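PDB 6J3I: gamma-glutamyltranspeptidase from Streptomyces lincolnensis, which belongs to the Ntn-hydrolase gamma-glutamyltranspeptidase family and probably cleaves or transfers gamma-glutamyl or related groups. Local coordinates for residues G279-Q284 and L311-R316. The protein carries 1 engineered substitution. Residues are numbered along the deposited sequence; the frame is centred on the assembly and turned at random.
Sequences GPVLLQ and LAMADR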
loop_
_atom_site.group_PDB
_atom_site.type_symbol
_atom_site.label_atom_id
_atom_site.label_comp_id
_atom_site.label_asym_id
_atom_site.label_seq_id
_atom_site.Cartn_x
_atom_site.Cartn_y
_atom_site.Cartn_z
ATOM N N GLY A 279 -2.102 -6.988 -6.313
ATOM C CA GLY A 279 -3.143 -6.397 -7.168
ATOM C C GLY A 279 -4.096 -7.319 -7.905
ATOM O O GLY A 279 -5.322 -7.142 -7.841
ATOM N N PRO A 280 -3.543 -8.308 -8.616
ATOM C CA PRO A 280 -4.381 -9.269 -9.286
ATOM C C PRO A 280 -5.306 -10.134 -8.421
ATOM O O PRO A 280 -6.206 -10.737 -9.000
ATOM C CB PRO A 280 -3.370 -10.124 -10.038
ATOM C CG PRO A 280 -2.309 -9.151 -10.401
ATOM C CD PRO A 280 -2.178 -8.310 -9.167
ATOM N N VAL A 281 -5.128 -10.216 -7.093
ATOM C CA VAL A 281 -6.138 -10.946 -6.255
ATOM C C VAL A 281 -7.522 -10.325 -6.316
ATOM O O VAL A 281 -8.513 -11.037 -6.238
ATOM C CB VAL A 281 -5.871 -11.137 -4.723
ATOM C CG1 VAL A 281 -5.623 -12.604 -4.401
ATOM C CG2 VAL A 281 -4.797 -10.252 -4.152
ATOM N N LEU A 282 -7.591 -9.005 -6.402
ATOM C CA LEU A 282 -8.876 -8.344 -6.581
ATOM C C LEU A 282 -9.542 -8.887 -7.846
ATOM O O LEU A 282 -10.689 -9.351 -7.813
ATOM C CB LEU A 282 -8.701 -6.833 -6.676
ATOM C CG LEU A 282 -9.983 -6.036 -6.418
ATOM C CD1 LEU A 282 -9.659 -4.657 -5.845
ATOM C CD2 LEU A 282 -10.840 -5.904 -7.673
ATOM N N LEU A 283 -8.786 -8.839 -8.939
ATOM C CA LEU A 283 -9.191 -9.355 -10.244
ATOM C C LEU A 283 -9.672 -10.807 -10.170
ATOM O O LEU A 283 -10.755 -11.138 -10.663
ATOM C CB LEU A 283 -8.027 -9.188 -11.248
ATOM C CG LEU A 283 -7.868 -7.817 -11.936
ATOM C CD1 LEU A 283 -8.387 -6.646 -11.113
ATOM C CD2 LEU A 283 -6.443 -7.534 -12.378
ATOM N N GLN A 284 -8.889 -11.665 -9.526
ATOM C CA GLN A 284 -9.271 -13.079 -9.377
ATOM C C GLN A 284 -10.594 -13.299 -8.634
ATOM O O GLN A 284 -11.316 -14.264 -8.909
ATOM C CB GLN A 284 -8.157 -13.875 -8.696
ATOM C CG GLN A 284 -6.994 -14.207 -9.622
ATOM C CD GLN A 284 -6.117 -15.319 -9.088
ATOM O OE1 GLN A 284 -4.929 -15.121 -8.869
ATOM N NE2 GLN A 284 -6.701 -16.500 -8.870
ATOM N N LEU A 311 -10.064 -18.744 -1.822
ATOM C CA LEU A 311 -9.649 -19.305 -3.109
ATOM C C LEU A 311 -8.625 -18.415 -3.816
ATOM O O LEU A 311 -7.551 -18.877 -4.190
ATOM C CB LEU A 311 -10.875 -19.540 -4.016
ATOM C CG LEU A 311 -11.557 -20.925 -4.071
ATOM C CD1 LEU A 311 -10.906 -22.018 -3.226
ATOM C CD2 LEU A 311 -13.038 -20.809 -3.728
ATOM N N ALA A 312 -8.967 -17.143 -3.968
ATOM C CA ALA A 312 -8.139 -16.184 -4.705
ATOM C C ALA A 312 -6.792 -15.925 -4.041
ATOM O O ALA A 312 -5.774 -15.771 -4.727
ATOM C CB ALA A 312 -8.896 -14.877 -4.881
ATOM N N MET A 313 -6.799 -15.870 -2.709
ATOM C CA MET A 313 -5.573 -15.679 -1.929
ATOM C C MET A 313 -4.637 -16.884 -1.986
ATOM O O MET A 313 -3.418 -16.721 -2.006
ATOM C CB MET A 313 -5.902 -15.346 -0.470
ATOM C CG MET A 313 -6.550 -13.983 -0.284
ATOM S SD MET A 313 -5.426 -12.609 -0.593
ATOM C CE MET A 313 -5.362 -11.844 1.018
ATOM N N ALA A 314 -5.204 -18.085 -2.009
ATOM C CA ALA A 314 -4.419 -19.309 -2.148
ATOM C C ALA A 314 -3.616 -19.269 -3.435
ATOM O O ALA A 314 -2.439 -19.649 -3.459
ATOM C CB ALA A 314 -5.320 -20.532 -2.121
ATOM N N ASP A 315 -4.251 -18.783 -4.496
ATOM C CA ASP A 315 -3.581 -18.630 -5.778
ATOM C C ASP A 315 -2.493 -17.567 -5.725
ATOM O O ASP A 315 -1.456 -17.745 -6.358
ATOM C CB ASP A 315 -4.574 -18.318 -6.911
ATOM C CG ASP A 315 -5.297 -19.559 -7.434
ATOM O OD1 ASP A 315 -4.903 -20.694 -7.087
ATOM O OD2 ASP A 315 -6.273 -19.385 -8.206
ATOM N N ARG A 316 -2.692 -16.474 -4.989
ATOM C CA ARG A 316 -1.593 -15.504 -4.880
ATOM C C ARG A 316 -0.386 -16.117 -4.175
ATOM O O ARG A 316 0.737 -16.003 -4.669
ATOM C CB ARG A 316 -1.987 -14.140 -4.303
ATOM C CG ARG A 316 -2.244 -14.075 -2.822
ATOM C CD ARG A 316 -1.644 -12.851 -2.138
ATOM N NE ARG A 316 -1.519 -13.132 -0.704
ATOM C CZ ARG A 316 -1.447 -12.235 0.275
ATOM N NH1 ARG A 316 -1.475 -10.926 0.037
ATOM N NH2 ARG A 316 -1.346 -12.673 1.522
#
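Gln284 reaches across Asp315 almost perpendicularly, yet its amide lies close to the plane of the carboxylate, 29° from it. Gln284 NE2 donates to Asp315 OD2 at 3.0 Å, but the bond is bent, with an N-H...O angle of 141°. The oxygen lies in the amide plane and accepts through its anti lone pair. Gln284 CG stands anti to its carbonyl carbon (chi1 -77°), and the extended chain beyond it carries the amide to Asp315. Tyr320 OH bonds Gln284 OE1, which helps fix the rotation of the amide, while Asp315 OD2 also bonds Tyr336 OH and OD1 takes Gly355 N.

Beside this polar pair, Ala312 CB sits 4.0 Å from both Gln284 CB and Val281 CG1. That one valine methyl carries most of the apolar contact. It also meets Met313 SD at 3.8 Å and Arg316 CB at 3.9 Å. Bent at chi2 and chi3, Met313 lays CE over one face of the Arg316 guanidinium, whose NH1 forms a salt bridge with Asp504.

This is a buried helix-helix contact. Segments 280-284 and 311-316, parts of helices 280-288 and 299-319, run roughly antiparallel, their axes 9.0 Å apart at closest approach. Leu282 packs on helix 506-519 and, with Leu283, on strand 268-272, while helix 328-331 touches Gln284 and Asp315.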